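PDB 3CXB: secreted effector protein SifA from Salmonella typhimurium, which alters host-cell physiology as a secreted effector, binds host PLEKHM2 and is required for endosomal tubulation and formation of Salmonella-induced filaments. Local coordinates for residues Asn92-Ile97 with Met147-Tyr152; Thr116-Cys121 with Leu130-Pro135; Ala203-Ala208 with Ile305-Ile310. All blocks are in the same frame, centred on the assembly; numbering follows the deposited sequence.

Contact 1: Asn92-Ile97 with Met147-Tyr152; sequences NDATII and MIKRRY
A type I beta turn, Asn92 to Thr95, leads into strand 96-101 of the five-stranded antiparallel sheet and here rests on strand 145-153, an outer strand of the three-stranded sheet. No backbone bonds link the two segments; the Lys149 backbone pairs with Ser162 and Thr163 on strand 158-167, and side chains make the contact. Asp93 and Lys149 carry the largest shares. Asp93 CG lies anti to the backbone N (chi1 -159°), which drops the carboxylate onto the strand. Arg151 starts from the crowded chi1 position and bends at chi3 (73°), laying its guanidinium nearly parallel to that carboxylate, 7° between the planes. Asp93 OD1 sits over the guanidinium face, 3.3 Å from Arg151 NH1, in a salt bridge of charges alone with no N-H aimed at the oxygen. The carboxylate is gripped instead by the hydroxyls of Ser162 and Thr163. Lys149 runs extended across the turn; its CD lies 3.4 Å from Ala94 CA, while its NZ remains 5.3 Å from Asp93 OD2, too far for a direct pair. Further along, the Ile96 CD1 methyl packs on the strand backbone, 3.6 Å from Arg150 O. Asn88 ND2 bonds to both Thr95 O and Arg150 O, bridging the two segments. It is a side-chain junction between two antiparallel sheets, made by a turn against an edge strand.

Contact 2: Thr116-Cys121 with Leu130-Pro135; sequences TDTFSC and LMKDRP
Phe119 and Asp133 both hold CG between the backbone N and the carbonyl carbon (chi1 53° and 58°), while Met131 keeps its CG beside the N; these torsions bring the Phe119 ring against Met131 CB and the Asp133 carboxylate to the ring edge. Met131 then bends at chi2 and chi3 and its far end turns away, so its first carbons do the touching: CB lies over the ring face of Phe119, 3.9 Å from the centroid and 28° off the normal, a CH-pi contact. At the ring's edge stands Asp133, its CG 3.7 Å from Phe119 CE2 and its carboxylate plane nearly perpendicular to the ring. Arg62 of helix 62-75 makes a salt bridge to that carboxylate and also touches the ring, as does Leu65. The framework is the antiparallel beta hairpin of strands 118-123 and 126-132, the latter outermost in the five-stranded sheet. Phe119 and Met131 form a hydrogen-bonded pair: Met131 N gives a nearly straight bond to Phe119 O (3.0 Å), almost along the C=O axis, and Phe119 N returns one to Met131 O (3.2 Å). Between these two segments just one weak bond follows, Asp133 N to Asp117 O. Thr118 and Ser120 face the opposite way, in non-hydrogen-bonded pairs with Lys132 and Leu130. There Leu130 reaches diagonally, putting CD2 3.6 Å from Thr118 CB, and Lys132 brings CE 3.8 Å from Thr118 CG2.

Contact 3: Ala203-Ala208 with Ile305-Ile310; sequences ATYLAA and IDPQAI
Leu206 is the bump of this contact, and the start of helix 307-324 supplies the hollow. The leucine CG stands beside the backbone N (chi1 -72°) and the chain runs on straight through chi2, so the forked end projects from helix 197-220 into a shallow apolar seat lined by Ile305, Pro307 and Ile310. The two methyls divide the work. CD2 makes the closest approach of the leucine, 3.9 Å from Ile310 CG1, with the two side chains crossing at about a right angle. The same methyl lies 4.3 Å from Pro307 CA, so backbone as well as side chain forms that part of the seat. The other branch meets Ile305 tip to tip, Leu206 CD1 standing a looser 4.4 Å from Ile305 CD1. Tyr205, the preceding residue, fits beside the proline: CG is anti to the backbone N (chi1 -161°), and the rim of its ring, not its face, is turned to the pyrrolidine, with Tyr205 CE1 3.8 Å from Pro307 CB. The proline ring thus fills the space next to the tyrosine edge while its CA helps floor the leucine seat.

Across the interface everything is apolar; within 305-310 a polar cap forms. Asp306 takes the N-cap position, and its OD2 accepts from Gln308 N at 3.1 Å, met from above the carboxylate plane, which secures the first turn that presents Pro307 and Ile310.

The contact lies in the helical C-terminal part, consistent with the SopE-like fold described for that domain of SifA. Helix 283-303 flanks it: Phe299 packs on Leu206 and meets the Tyr205 ring, and Asp296 binds the tyrosine hydroxyl. Leu244, in a loop, also packs against Leu206, and further along helix 197-220 Ile210 touches Ile310.

How the contacts relate
Contacts 1 and 2 are neighbours in the sheet-rich part, their centres about 13 Å apart, and both segments of contact 2 fall in the chain between the two segments of contact 1. They touch where Thr116 CG2 packs 3.3 Å from Met147 CE. Contact 3 lies on the opposite side of the chain's centre, about 24 Å from contact 1 and about 26 Å from contact 2 between centres, with nearest atoms about 11 and 13 Å away. Helix 283-303 is a shared neighbour: its Gln297 bonds to Arg150 of contact 1 and its Asp296 to Tyr205 of contact 3. All three contacts fall within the region assigned to PLEKHM2 interaction, which spans nearly the whole protein.

Contact 1: Asn92-Ile97 with Met147-Tyr152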
loop_
_atom_site.group_PDB
_atom_site.type_symbol
_atom_site.label_atom_id
_atom_site.label_comp_id
_atom_site.label_asym_id
_atom_site.label_seq_id
_atom_site.Cartn_x
_atom_site.Cartn_y
_atom_site.Cartn_z
ATOM N N ASN A 92 -10.949 -4.149 -17.211
ATOM C CA ASN A 92 -10.137 -5.358 -17.149
ATOM C C ASN A 92 -9.301 -5.307 -15.873
ATOM O O ASN A 92 -8.176 -4.809 -15.859
ATOM C CB ASN A 92 -9.217 -5.452 -18.369
ATOM C CG ASN A 92 -8.392 -6.731 -18.383
ATOM O OD1 ASN A 92 -7.511 -6.909 -19.230
ATOM N ND2 ASN A 92 -8.678 -7.631 -17.446
ATOM N N ASP A 93 -9.878 -5.828 -14.805
ATOM C CA ASP A 93 -9.252 -5.860 -13.497
ATOM C C ASP A 93 -7.778 -6.311 -13.489
ATOM O O ASP A 93 -6.975 -5.859 -12.666
ATOM C CB ASP A 93 -10.085 -6.772 -12.612
ATOM C CG ASP A 93 -9.858 -6.520 -11.165
ATOM O OD1 ASP A 93 -9.767 -5.335 -10.791
ATOM O OD2 ASP A 93 -9.784 -7.497 -10.402
ATOM N N ALA A 94 -7.425 -7.210 -14.402
ATOM C CA ALA A 94 -6.061 -7.720 -14.477
ATOM C C ALA A 94 -5.040 -6.607 -14.679
ATOM O O ALA A 94 -3.869 -6.761 -14.337
ATOM C CB ALA A 94 -5.943 -8.742 -15.606
ATOM N N THR A 95 -5.483 -5.485 -15.227
ATOM C CA THR A 95 -4.582 -4.380 -15.480
ATOM C C THR A 95 -5.134 -3.036 -14.977
ATOM O O THR A 95 -6.352 -2.871 -14.801
ATOM C CB THR A 95 -4.272 -4.309 -16.999
ATOM O OG1 THR A 95 -3.837 -2.990 -17.358
ATOM C CG2 THR A 95 -5.506 -4.664 -17.800
ATOM N N ILE A 96 -4.229 -2.096 -14.700
ATOM C CA ILE A 96 -4.615 -0.757 -14.260
ATOM C C ILE A 96 -3.607 0.256 -14.794
ATOM O O ILE A 96 -2.410 -0.024 -14.884
ATOM C CB ILE A 96 -4.744 -0.657 -12.716
ATOM C CG1 ILE A 96 -5.169 0.762 -12.336
ATOM C CG2 ILE A 96 -3.465 -1.057 -12.057
ATOM C CD1 ILE A 96 -5.720 0.882 -10.951
ATOM N N ILE A 97 -4.102 1.432 -15.164
ATOM C CA ILE A 97 -3.263 2.484 -15.730
ATOM C C ILE A 97 -3.431 3.796 -14.982
ATOM O O ILE A 97 -4.528 4.125 -14.545
ATOM C CB ILE A 97 -3.658 2.720 -17.183
ATOM C CG1 ILE A 97 -3.742 1.380 -17.902
ATOM C CG2 ILE A 97 -2.665 3.621 -17.855
ATOM C CD1 ILE A 97 -4.207 1.490 -19.326
ATOM N N MET A 147 -2.307 -13.390 -6.191
ATOM C CA MET A 147 -2.038 -11.981 -6.437
ATOM C C MET A 147 -3.268 -11.177 -6.055
ATOM O O MET A 147 -4.312 -11.735 -5.720
ATOM C CB MET A 147 -1.733 -11.736 -7.909
ATOM C CG MET A 147 -2.944 -11.964 -8.775
ATOM S SD MET A 147 -2.937 -11.004 -10.282
ATOM C CE MET A 147 -2.416 -12.329 -11.468
ATOM N N ILE A 148 -3.141 -9.861 -6.123
ATOM C CA ILE A 148 -4.238 -8.980 -5.785
ATOM C C ILE A 148 -4.373 -7.937 -6.861
ATOM O O ILE A 148 -3.463 -7.135 -7.057
ATOM C CB ILE A 148 -3.996 -8.231 -4.456
ATOM C CG1 ILE A 148 -3.909 -9.209 -3.293
ATOM C CG2 ILE A 148 -5.134 -7.259 -4.191
ATOM C CD1 ILE A 148 -3.621 -8.518 -1.975
ATOM N N LYS A 149 -5.502 -7.962 -7.563
ATOM C CA LYS A 149 -5.777 -6.974 -8.592
ATOM C C LYS A 149 -6.408 -5.783 -7.884
ATOM O O LYS A 149 -6.793 -5.880 -6.716
ATOM C CB LYS A 149 -6.711 -7.548 -9.654
ATOM C CG LYS A 149 -6.032 -8.616 -10.494
ATOM C CD LYS A 149 -6.959 -9.236 -11.529
ATOM C CE LYS A 149 -6.281 -10.414 -12.242
ATOM N NZ LYS A 149 -7.184 -11.131 -13.193
ATOM N N ARG A 150 -6.494 -4.648 -8.565
ATOM C CA ARG A 150 -7.064 -3.483 -7.911
ATOM C C ARG A 150 -7.580 -2.413 -8.861
ATOM O O ARG A 150 -7.107 -2.292 -9.982
ATOM C CB ARG A 150 -6.021 -2.884 -6.974
ATOM C CG ARG A 150 -4.793 -2.336 -7.698
ATOM C CD ARG A 150 -3.608 -2.134 -6.752
ATOM N NE ARG A 150 -2.693 -3.274 -6.739
ATOM C CZ ARG A 150 -2.186 -3.808 -5.631
ATOM N NH1 ARG A 150 -1.354 -4.839 -5.707
ATOM N NH2 ARG A 150 -2.524 -3.317 -4.444
ATOM N N ARG A 151 -8.558 -1.640 -8.390
ATOM C CA ARG A 151 -9.164 -0.563 -9.180
ATOM C C ARG A 151 -9.279 0.687 -8.300
ATOM O O ARG A 151 -9.425 0.585 -7.086
ATOM C CB ARG A 151 -10.536 -1.000 -9.701
ATOM C CG ARG A 151 -11.561 -1.287 -8.609
ATOM C CD ARG A 151 -12.913 -1.738 -9.186
ATOM N NE ARG A 151 -12.875 -3.105 -9.711
ATOM C CZ ARG A 151 -12.953 -3.427 -10.999
ATOM N NH1 ARG A 151 -12.912 -4.700 -11.364
ATOM N NH2 ARG A 151 -13.076 -2.480 -11.924
ATOM N N TYR A 152 -9.190 1.859 -8.916
ATOM C CA TYR A 152 -9.246 3.126 -8.198
ATOM C C TYR A 152 -10.442 3.291 -7.273
ATOM O O TYR A 152 -11.572 3.006 -7.659
ATOM C CB TYR A 152 -9.242 4.268 -9.202
ATOM C CG TYR A 152 -9.347 5.634 -8.581
ATOM C CD1 TYR A 152 -8.242 6.233 -7.982
ATOM C CD2 TYR A 152 -10.546 6.331 -8.597
ATOM C CE1 TYR A 152 -8.320 7.496 -7.418
ATOM C CE2 TYR A 152 -10.640 7.595 -8.029
ATOM C CZ TYR A 152 -9.519 8.175 -7.443
ATOM O OH TYR A 152 -9.606 9.436 -6.901
#

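Contact 2: Thr116-Cys121 with Leu130-Pro135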
loop_
_atom_site.group_PDB
_atom_site.type_symbol
_atom_site.label_atom_id
_atom_site.label_comp_id
_atom_site.label_asym_id
_atom_site.label_seq_id
_atom_site.Cartn_x
_atom_site.Cartn_y
_atom_site.Cartn_z
ATOM N N THR A 116 -0.304 -7.928 -14.379
ATOM C CA THR A 116 -0.144 -8.947 -13.347
ATOM C C THR A 116 1.278 -9.248 -12.900
ATOM O O THR A 116 1.507 -9.588 -11.742
ATOM C CB THR A 116 -0.761 -10.264 -13.810
ATOM O OG1 THR A 116 -0.240 -10.596 -15.109
ATOM C CG2 THR A 116 -2.279 -10.142 -13.890
ATOM N N ASP A 117 2.231 -9.129 -13.816
ATOM C CA ASP A 117 3.621 -9.435 -13.499
ATOM C C ASP A 117 4.630 -8.337 -13.774
ATOM O O ASP A 117 5.772 -8.422 -13.337
ATOM C CB ASP A 117 4.051 -10.673 -14.270
ATOM C CG ASP A 117 4.461 -11.786 -13.367
ATOM O OD1 ASP A 117 4.692 -12.901 -13.883
ATOM O OD2 ASP A 117 4.552 -11.535 -12.142
ATOM N N THR A 118 4.211 -7.311 -14.500
ATOM C CA THR A 118 5.112 -6.225 -14.844
ATOM C C THR A 118 4.401 -4.896 -14.736
ATOM O O THR A 118 3.208 -4.835 -14.487
ATOM C CB THR A 118 5.585 -6.358 -16.283
ATOM O OG1 THR A 118 4.539 -5.923 -17.165
ATOM C CG2 THR A 118 5.922 -7.814 -16.586
ATOM N N PHE A 119 5.155 -3.829 -14.916
ATOM C CA PHE A 119 4.590 -2.502 -14.901
ATOM C C PHE A 119 5.533 -1.635 -15.712
ATOM O O PHE A 119 6.753 -1.841 -15.687
ATOM C CB PHE A 119 4.441 -2.008 -13.469
ATOM C CG PHE A 119 5.689 -2.084 -12.660
ATOM C CD1 PHE A 119 6.585 -1.024 -12.646
ATOM C CD2 PHE A 119 5.935 -3.181 -11.849
ATOM C CE1 PHE A 119 7.725 -1.039 -11.819
ATOM C CE2 PHE A 119 7.067 -3.209 -11.024
ATOM C CZ PHE A 119 7.967 -2.119 -11.014
ATOM N N SER A 120 4.978 -0.694 -16.460
ATOM C CA SER A 120 5.790 0.168 -17.298
ATOM C C SER A 120 5.427 1.623 -17.132
ATOM O O SER A 120 4.437 1.961 -16.487
ATOM C CB SER A 120 5.608 -0.223 -18.757
ATOM O OG SER A 120 4.228 -0.364 -19.059
ATOM N N CYS A 121 6.228 2.488 -17.734
ATOM C CA CYS A 121 5.971 3.906 -17.665
ATOM C C CYS A 121 6.442 4.576 -18.936
ATOM O O CYS A 121 7.553 4.308 -19.403
ATOM C CB CYS A 121 6.695 4.525 -16.471
ATOM S SG CYS A 121 6.303 6.286 -16.257
ATOM N N LEU A 130 10.209 -1.068 -18.349
ATOM C CA LEU A 130 9.274 -2.141 -18.140
ATOM C C LEU A 130 10.009 -3.006 -17.130
ATOM O O LEU A 130 11.065 -3.560 -17.424
ATOM C CB LEU A 130 9.020 -2.889 -19.436
ATOM C CG LEU A 130 7.802 -3.812 -19.318
ATOM C CD1 LEU A 130 7.347 -4.185 -20.704
ATOM C CD2 LEU A 130 8.146 -5.070 -18.522
ATOM N N MET A 131 9.472 -3.074 -15.918
ATOM C CA MET A 131 10.084 -3.859 -14.853
ATOM C C MET A 131 9.255 -5.107 -14.600
ATOM O O MET A 131 8.067 -5.170 -14.943
ATOM C CB MET A 131 10.171 -3.029 -13.564
ATOM C CG MET A 131 10.970 -1.752 -13.691
ATOM S SD MET A 131 12.687 -2.111 -14.081
ATOM C CE MET A 131 13.263 -2.832 -12.484
ATOM N N LYS A 132 9.874 -6.117 -14.017
ATOM C CA LYS A 132 9.140 -7.320 -13.713
ATOM C C LYS A 132 9.331 -7.625 -12.253
ATOM O O LYS A 132 10.439 -7.900 -11.828
ATOM C CB LYS A 132 9.640 -8.489 -14.547
ATOM C CG LYS A 132 9.164 -9.820 -14.012
ATOM C CD LYS A 132 9.264 -10.921 -15.035
ATOM C CE LYS A 132 8.258 -10.722 -16.148
ATOM N NZ LYS A 132 8.150 -11.963 -16.994
ATOM N N ASP A 133 8.265 -7.556 -11.471
ATOM C CA ASP A 133 8.397 -7.861 -10.059
ATOM C C ASP A 133 7.732 -9.198 -9.793
ATOM O O ASP A 133 7.253 -9.853 -10.711
ATOM C CB ASP A 133 7.818 -6.732 -9.198
ATOM C CG ASP A 133 6.360 -6.449 -9.481
ATOM O OD1 ASP A 133 5.885 -6.793 -10.581
ATOM O OD2 ASP A 133 5.693 -5.861 -8.595
ATOM N N ARG A 134 7.709 -9.635 -8.550
ATOM C CA ARG A 134 7.118 -10.931 -8.303
ATOM C C ARG A 134 5.943 -10.884 -7.365
ATOM O O ARG A 134 6.049 -11.240 -6.199
ATOM C CB ARG A 134 8.199 -11.900 -7.804
ATOM C CG ARG A 134 9.190 -12.253 -8.924
ATOM C CD ARG A 134 10.397 -13.044 -8.455
ATOM N NE ARG A 134 11.389 -13.157 -9.525
ATOM C CZ ARG A 134 12.569 -13.759 -9.401
ATOM N NH1 ARG A 134 13.402 -13.808 -10.435
ATOM N NH2 ARG A 134 12.920 -14.313 -8.247
ATOM N N PRO A 135 4.794 -10.432 -7.873
ATOM C CA PRO A 135 3.573 -10.336 -7.075
ATOM C C PRO A 135 3.055 -11.724 -6.697
ATOM O O PRO A 135 2.596 -12.493 -7.549
ATOM C CB PRO A 135 2.627 -9.591 -8.004
ATOM C CG PRO A 135 3.046 -10.097 -9.363
ATOM C CD PRO A 135 4.551 -10.011 -9.265
#

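Contact 3: Ala203-Ala208 with Ile305-Ile310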
loop_
_atom_site.group_PDB
_atom_site.type_symbol
_atom_site.label_atom_id
_atom_site.label_comp_id
_atom_site.label_asym_id
_atom_site.label_seq_id
_atom_site.Cartn_x
_atom_site.Cartn_y
_atom_site.Cartn_z
ATOM N N ALA A 203 -4.332 3.697 14.968
ATOM C CA ALA A 203 -3.570 3.368 16.167
ATOM C C ALA A 203 -3.599 1.874 16.436
ATOM O O ALA A 203 -2.556 1.248 16.605
ATOM C CB ALA A 203 -4.114 4.127 17.371
ATOM N N THR A 204 -4.796 1.300 16.457
ATOM C CA THR A 204 -4.973 -0.125 16.721
ATOM C C THR A 204 -4.105 -1.005 15.839
ATOM O O THR A 204 -3.292 -1.796 16.324
ATOM C CB THR A 204 -6.438 -0.551 16.500
ATOM O OG1 THR A 204 -7.270 0.119 17.450
ATOM C CG2 THR A 204 -6.597 -2.067 16.668
ATOM N N TYR A 205 -4.307 -0.865 14.536
ATOM C CA TYR A 205 -3.589 -1.640 13.532
ATOM C C TYR A 205 -2.076 -1.500 13.674
ATOM O O TYR A 205 -1.360 -2.483 13.839
ATOM C CB TYR A 205 -4.043 -1.191 12.136
ATOM C CG TYR A 205 -3.753 -2.173 11.021
ATOM C CD1 TYR A 205 -2.476 -2.274 10.461
ATOM C CD2 TYR A 205 -4.764 -3.005 10.519
ATOM C CE1 TYR A 205 -2.217 -3.177 9.429
ATOM C CE2 TYR A 205 -4.514 -3.905 9.491
ATOM C CZ TYR A 205 -3.243 -3.983 8.950
ATOM O OH TYR A 205 -3.004 -4.837 7.904
ATOM N N LEU A 206 -1.594 -0.268 13.635
ATOM C CA LEU A 206 -0.172 -0.040 13.729
ATOM C C LEU A 206 0.472 -0.524 15.025
ATOM O O LEU A 206 1.557 -1.109 14.987
ATOM C CB LEU A 206 0.125 1.443 13.491
ATOM C CG LEU A 206 -0.054 1.874 12.026
ATOM C CD1 LEU A 206 0.029 3.382 11.866
ATOM C CD2 LEU A 206 1.025 1.206 11.192
ATOM N N ALA A 207 -0.174 -0.294 16.167
ATOM C CA ALA A 207 0.410 -0.735 17.437
ATOM C C ALA A 207 0.487 -2.260 17.451
ATOM O O ALA A 207 1.458 -2.836 17.963
ATOM C CB ALA A 207 -0.401 -0.215 18.634
ATOM N N ALA A 208 -0.519 -2.916 16.872
ATOM C CA ALA A 208 -0.516 -4.377 16.800
ATOM C C ALA A 208 0.660 -4.864 15.936
ATOM O O ALA A 208 1.294 -5.884 16.245
ATOM C CB ALA A 208 -1.813 -4.870 16.220
ATOM N N ILE A 305 0.620 4.592 4.416
ATOM C CA ILE A 305 1.692 4.193 5.310
ATOM C C ILE A 305 1.878 2.713 5.070
ATOM O O ILE A 305 0.907 1.979 4.875
ATOM C CB ILE A 305 1.301 4.367 6.781
ATOM C CG1 ILE A 305 1.181 5.847 7.113
ATOM C CG2 ILE A 305 2.328 3.662 7.689
ATOM C CD1 ILE A 305 1.033 6.097 8.591
ATOM N N ASP A 306 3.113 2.258 5.086
ATOM C CA ASP A 306 3.352 0.846 4.860
ATOM C C ASP A 306 3.401 0.169 6.231
ATOM O O ASP A 306 4.366 0.314 6.984
ATOM C CB ASP A 306 4.668 0.670 4.084
ATOM C CG ASP A 306 4.960 -0.778 3.724
ATOM O OD1 ASP A 306 5.976 -1.009 3.027
ATOM O OD2 ASP A 306 4.190 -1.684 4.131
ATOM N N PRO A 307 2.342 -0.556 6.582
ATOM C CA PRO A 307 2.292 -1.244 7.866
ATOM C C PRO A 307 3.494 -2.151 8.121
ATOM O O PRO A 307 3.881 -2.356 9.274
ATOM C CB PRO A 307 0.970 -2.009 7.793
ATOM C CG PRO A 307 0.715 -2.140 6.310
ATOM C CD PRO A 307 1.114 -0.789 5.816
ATOM N N GLN A 308 4.101 -2.678 7.052
ATOM C CA GLN A 308 5.264 -3.567 7.199
ATOM C C GLN A 308 6.515 -2.763 7.477
ATOM O O GLN A 308 7.436 -3.226 8.163
ATOM C CB GLN A 308 5.478 -4.415 5.941
ATOM C CG GLN A 308 4.528 -5.579 5.811
ATOM C CD GLN A 308 4.636 -6.561 6.961
ATOM O OE1 GLN A 308 5.596 -7.316 7.068
ATOM N NE2 GLN A 308 3.643 -6.552 7.834
ATOM N N ALA A 309 6.549 -1.554 6.937
ATOM C CA ALA A 309 7.689 -0.685 7.150
ATOM C C ALA A 309 7.737 -0.376 8.634
ATOM O O ALA A 309 8.809 -0.354 9.237
ATOM C CB ALA A 309 7.528 0.591 6.368
ATOM N N ILE A 310 6.570 -0.136 9.223
ATOM C CA ILE A 310 6.516 0.168 10.645
ATOM C C ILE A 310 6.980 -1.033 11.469
ATOM O O ILE A 310 7.801 -0.894 12.383
ATOM C CB ILE A 310 5.092 0.604 11.079
ATOM C CG1 ILE A 310 4.837 2.048 10.632
ATOM C CG2 ILE A 310 4.973 0.574 12.607
ATOM C CD1 ILE A 310 5.048 2.303 9.167
#